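Local structure of beta-agarase AgaA (Microbulbifer thermotolerans, 3WZ1) at residues Glu44-Gly49 against Ala234-Glu239; His198-Tyr201 against Lys206-Arg209. The protein cleaves beta-1,4-galactosidic linkages inside agarose chains through the GH16 catalytic domain described here, yielding mainly neoagarotetraose. All coordinates share one frame; numbering follows the deposited sequence.

Interaction 1 of 2, residues Glu44-Gly49 against Ala234-Glu239; sequences ERWKEG and AIINME
Gly-49 O accepts hydrogen bonds from two hydroxyls, Ser-91 OG and Thr-93 OG1, both on strand 87-94. That strand lies between the two segments, pairing antiparallel with each, so no hydrogen bond joins 44-49 to 234-239 directly and Trp-46 CA and Ala-234 CA stay 9.1 Å apart. Trp-46 spans the gap. With its CG beside the backbone N and anti to the carbonyl carbon (chi1 -52°), the six-membered part of the indole reaches over to the far strand. There Trp-46 CZ3 lies 4.3 Å from Ala-234 CB, while Ala-234 O sits at the ring edge, near its plane. Next to it, Trp-46 CH2 meets Ile-236 CD1 at 4.3 Å, the methyl coming in obliquely. Within the beta-jelly roll of GH16 the indole thus bridges across strand 87-94 to the strand on its other side: Val-269 of strand 264-276 touches both Trp-46 and Ile-236, and Ile-92 and Ser-94 of the intervening strand also touch the indole. Arg-45 CB lies over one face of the Trp-46 ring, 3.5 Å above the plane and offset toward the rim. At the polar end of the buried ring, NE1 is hydrogen-bonded to Asp-27 OD2, an anchor that helps fix the indole's rotation.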
# COMPACT_ATOMS: atom_id res chain seq x y z
N GLU A 44 9.53 14.10 9.93
CA GLU A 44 9.13 15.21 9.09
C GLU A 44 7.91 14.84 8.23
O GLU A 44 7.10 15.71 7.87
CB GLU A 44 10.26 15.67 8.17
CG GLU A 44 11.39 16.44 8.84
CD GLU A 44 12.56 16.64 7.87
OE1 GLU A 44 12.33 16.68 6.63
OE2 GLU A 44 13.72 16.70 8.32
N ARG A 45 7.81 13.56 7.88
CA ARG A 45 6.73 13.09 7.01
C ARG A 45 5.77 12.10 7.64
O ARG A 45 4.60 12.06 7.26
CB ARG A 45 7.33 12.42 5.77
CG ARG A 45 8.03 13.38 4.83
CD ARG A 45 8.76 12.64 3.73
NE ARG A 45 9.28 13.62 2.78
CZ ARG A 45 10.37 14.35 2.97
NH1 ARG A 45 11.13 14.21 4.05
NH2 ARG A 45 10.70 15.25 2.05
N TRP A 46 6.30 11.27 8.54
CA TRP A 46 5.63 10.03 8.95
C TRP A 46 5.35 9.95 10.43
O TRP A 46 6.04 10.56 11.25
CB TRP A 46 6.49 8.79 8.60
CG TRP A 46 6.90 8.78 7.14
CD1 TRP A 46 8.13 9.07 6.64
CD2 TRP A 46 6.05 8.52 6.01
NE1 TRP A 46 8.11 8.99 5.26
CE2 TRP A 46 6.85 8.66 4.86
CE3 TRP A 46 4.71 8.16 5.86
CZ2 TRP A 46 6.33 8.47 3.57
CZ3 TRP A 46 4.20 7.97 4.59
CH2 TRP A 46 5.01 8.13 3.47
N LYS A 47 4.33 9.18 10.76
CA LYS A 47 4.12 8.72 12.12
C LYS A 47 4.15 7.20 12.13
O LYS A 47 3.85 6.55 11.11
CB LYS A 47 2.78 9.24 12.68
CG LYS A 47 1.54 8.64 12.00
CD LYS A 47 0.19 9.08 12.57
CE LYS A 47 -0.11 8.50 13.95
NZ LYS A 47 -0.37 7.03 14.14
N GLU A 48 4.51 6.61 13.28
CA GLU A 48 4.36 5.16 13.43
C GLU A 48 2.88 4.83 13.59
O GLU A 48 2.12 5.61 14.18
CB GLU A 48 5.14 4.66 14.64
CG GLU A 48 6.65 4.76 14.42
CD GLU A 48 7.42 5.19 15.65
OE1 GLU A 48 8.40 4.51 16.00
OE2 GLU A 48 7.03 6.24 16.23
N GLY A 49 2.47 3.67 13.09
CA GLY A 49 1.10 3.18 13.25
C GLY A 49 0.19 3.55 12.11
O GLY A 49 0.59 3.50 10.95
N ALA A 234 -1.42 8.34 3.35
CA ALA A 234 -0.60 7.24 2.86
C ALA A 234 -0.23 6.31 4.00
O ALA A 234 0.21 6.78 5.06
CB ALA A 234 0.66 7.80 2.22
N ILE A 235 -0.36 5.00 3.78
CA ILE A 235 -0.06 4.01 4.79
C ILE A 235 0.80 2.93 4.15
O ILE A 235 0.50 2.43 3.05
CB ILE A 235 -1.35 3.38 5.37
CG1 ILE A 235 -2.32 4.49 5.85
CG2 ILE A 235 -1.03 2.41 6.48
CD1 ILE A 235 -3.71 3.98 6.18
N ILE A 236 1.86 2.57 4.86
CA ILE A 236 2.73 1.47 4.43
C ILE A 236 2.73 0.50 5.59
O ILE A 236 3.12 0.85 6.69
CB ILE A 236 4.15 1.94 4.13
CG1 ILE A 236 4.16 3.07 3.08
CG2 ILE A 236 4.98 0.74 3.65
CD1 ILE A 236 5.43 3.89 3.09
N ASN A 237 2.27 -0.73 5.36
CA ASN A 237 2.21 -1.68 6.45
C ASN A 237 2.32 -3.10 5.96
O ASN A 237 2.40 -3.33 4.74
CB ASN A 237 0.94 -1.46 7.30
CG ASN A 237 -0.33 -1.99 6.66
OD1 ASN A 237 -0.29 -2.87 5.80
ND2 ASN A 237 -1.47 -1.47 7.08
N MET A 238 2.33 -4.04 6.90
CA MET A 238 1.82 -5.38 6.61
C MET A 238 0.56 -5.58 7.43
O MET A 238 0.35 -4.93 8.45
CB MET A 238 2.80 -6.50 6.92
CG MET A 238 3.84 -6.72 5.84
SD MET A 238 4.81 -8.22 6.04
CE MET A 238 6.01 -7.73 7.24
N GLU A 239 -0.27 -6.50 6.96
CA GLU A 239 -1.49 -6.90 7.66
C GLU A 239 -1.66 -8.41 7.64
O GLU A 239 -1.48 -9.06 6.60
CB GLU A 239 -2.72 -6.27 7.01
CG GLU A 239 -2.81 -4.77 7.21
CD GLU A 239 -3.96 -4.11 6.48
OE1 GLU A 239 -4.83 -4.84 5.92
OE2 GLU A 239 -3.99 -2.85 6.45

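Interaction 2 of 2, residues His198-Tyr201 against Lys206-Arg209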
# COMPACT_ATOMS: atom_id res chain seq x y z
N HIS A 198 -12.25 7.99 -11.14
CA HIS A 198 -11.28 7.50 -12.11
C HIS A 198 -9.93 7.21 -11.49
O HIS A 198 -9.23 8.12 -11.03
CB HIS A 198 -11.14 8.51 -13.24
CG HIS A 198 -10.35 8.00 -14.40
ND1 HIS A 198 -10.93 7.38 -15.48
CD2 HIS A 198 -9.02 8.03 -14.65
CE1 HIS A 198 -9.99 7.04 -16.34
NE2 HIS A 198 -8.83 7.42 -15.86
N LEU A 199 -9.59 5.93 -11.49
CA LEU A 199 -8.28 5.42 -11.06
C LEU A 199 -7.58 4.68 -12.19
O LEU A 199 -8.21 3.88 -12.91
CB LEU A 199 -8.49 4.41 -9.93
CG LEU A 199 -9.24 4.88 -8.69
CD1 LEU A 199 -9.38 3.72 -7.73
CD2 LEU A 199 -8.54 6.03 -7.99
N GLU A 200 -6.27 4.90 -12.31
CA GLU A 200 -5.44 4.15 -13.25
C GLU A 200 -4.31 3.46 -12.50
O GLU A 200 -3.59 4.12 -11.74
CB GLU A 200 -4.84 5.05 -14.33
CG GLU A 200 -5.89 5.73 -15.21
CD GLU A 200 -5.35 6.88 -16.03
OE1 GLU A 200 -4.17 7.27 -15.91
OE2 GLU A 200 -6.16 7.43 -16.82
N TYR A 201 -4.14 2.16 -12.73
CA TYR A 201 -3.07 1.39 -12.08
C TYR A 201 -1.92 1.11 -13.03
O TYR A 201 -2.14 0.65 -14.17
CB TYR A 201 -3.60 0.06 -11.56
CG TYR A 201 -4.59 0.22 -10.42
CD1 TYR A 201 -5.92 0.54 -10.66
CD2 TYR A 201 -4.20 0.06 -9.09
CE1 TYR A 201 -6.81 0.70 -9.63
CE2 TYR A 201 -5.11 0.21 -8.04
CZ TYR A 201 -6.41 0.53 -8.31
OH TYR A 201 -7.35 0.71 -7.31
N LYS A 206 3.86 0.66 -16.74
CA LYS A 206 2.85 0.36 -17.77
C LYS A 206 1.46 0.39 -17.18
O LYS A 206 1.22 -0.14 -16.10
CB LYS A 206 3.12 -1.01 -18.38
CG LYS A 206 4.47 -1.12 -19.07
CD LYS A 206 4.60 -0.15 -20.25
CE LYS A 206 5.92 -0.30 -20.99
NZ LYS A 206 6.24 -1.71 -21.29
N LEU A 207 0.53 1.01 -17.91
CA LEU A 207 -0.88 0.99 -17.52
C LEU A 207 -1.39 -0.43 -17.62
O LEU A 207 -1.34 -1.02 -18.72
CB LEU A 207 -1.71 1.91 -18.43
CG LEU A 207 -3.21 1.93 -18.18
CD1 LEU A 207 -3.52 2.58 -16.85
CD2 LEU A 207 -3.92 2.70 -19.29
N VAL A 208 -1.92 -0.97 -16.52
CA VAL A 208 -2.48 -2.33 -16.54
C VAL A 208 -3.98 -2.41 -16.24
O VAL A 208 -4.60 -3.43 -16.56
CB VAL A 208 -1.71 -3.29 -15.61
CG1 VAL A 208 -0.26 -3.39 -16.03
CG2 VAL A 208 -1.81 -2.88 -14.14
N ARG A 209 -4.58 -1.38 -15.65
CA ARG A 209 -6.00 -1.42 -15.31
C ARG A 209 -6.52 -0.02 -15.10
O ARG A 209 -5.88 0.80 -14.43
CB ARG A 209 -6.22 -2.25 -14.03
CG ARG A 209 -7.64 -2.28 -13.50
CD ARG A 209 -7.71 -3.31 -12.38
NE ARG A 209 -8.96 -3.35 -11.64
CZ ARG A 209 -10.04 -4.06 -11.97
NH1 ARG A 209 -10.08 -4.79 -13.09
NH2 ARG A 209 -11.08 -4.06 -11.16
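A classic beta bulge marks the antiparallel hairpin of strands 198-203 and 206-212, with Val-208 and Arg-209 together facing Tyr-201. Both backbone bonds between 198-201 and 206-209 belong to Tyr-201: its N donates to Arg-209 O at 2.8 Å and its O accepts from Val-208 N at 2.9 Å, each nearly straight. The helix-like psi of Val-208 (-17°) folds the chain so that Arg-209, too, faces Tyr-201. Two methyls lie against Tyr-201 O: Val-208 CG2 at 3.5 Å and Leu-207 CD1 at 3.6 Å. Leu-207 carries its CG anti to the backbone N (chi1 177°), which brings CD1 across the strands to lie against Glu-200 CB as well, 3.8 Å away. The Tyr-201 ring turns an edge to Arg-209 O, which lies in the ring plane; its hydroxyl is bonded to Ser-153 O on strand 150-158. Arg-209 leaves on the same side of the sheet as Tyr-201, extends past Leu-152 and forms a salt bridge with Asp-169. Along the first strand, His-198 NE2 donates to Glu-200 OE2 at 2.8 Å, on the anti side but 31° out of the carboxylate plane, while the oxygen lies in the plane of the imidazole; the other oxygen is bonded to Tyr-202 OH. One extra residue on the bulged strand against a single partner is the signature of the classic bulge of antiparallel beta sheet.

In the fold
The two contacts lie on opposite sides of the chain's centre, their centres 24 Å apart and their nearest atoms about 13 Å apart, and they do not touch. Along the chain 44-49 comes first, then both strands of interaction 2, and finally 234-239, so the local hairpin falls within the long excursion that interaction 1 brings back together. Both belong to the GH16 beta-jelly roll: strand 232-239 pairs with 116-123, which pairs with 128-135, the strand of the predicted catalytic Glu-129 and Glu-134; 128-135 pairs in turn with 150-158, against which Tyr-201 packs. The side chains of Tyr-201 and Ala-234 are about 9 and 11 Å from that of Glu-129, the predicted nucleophile.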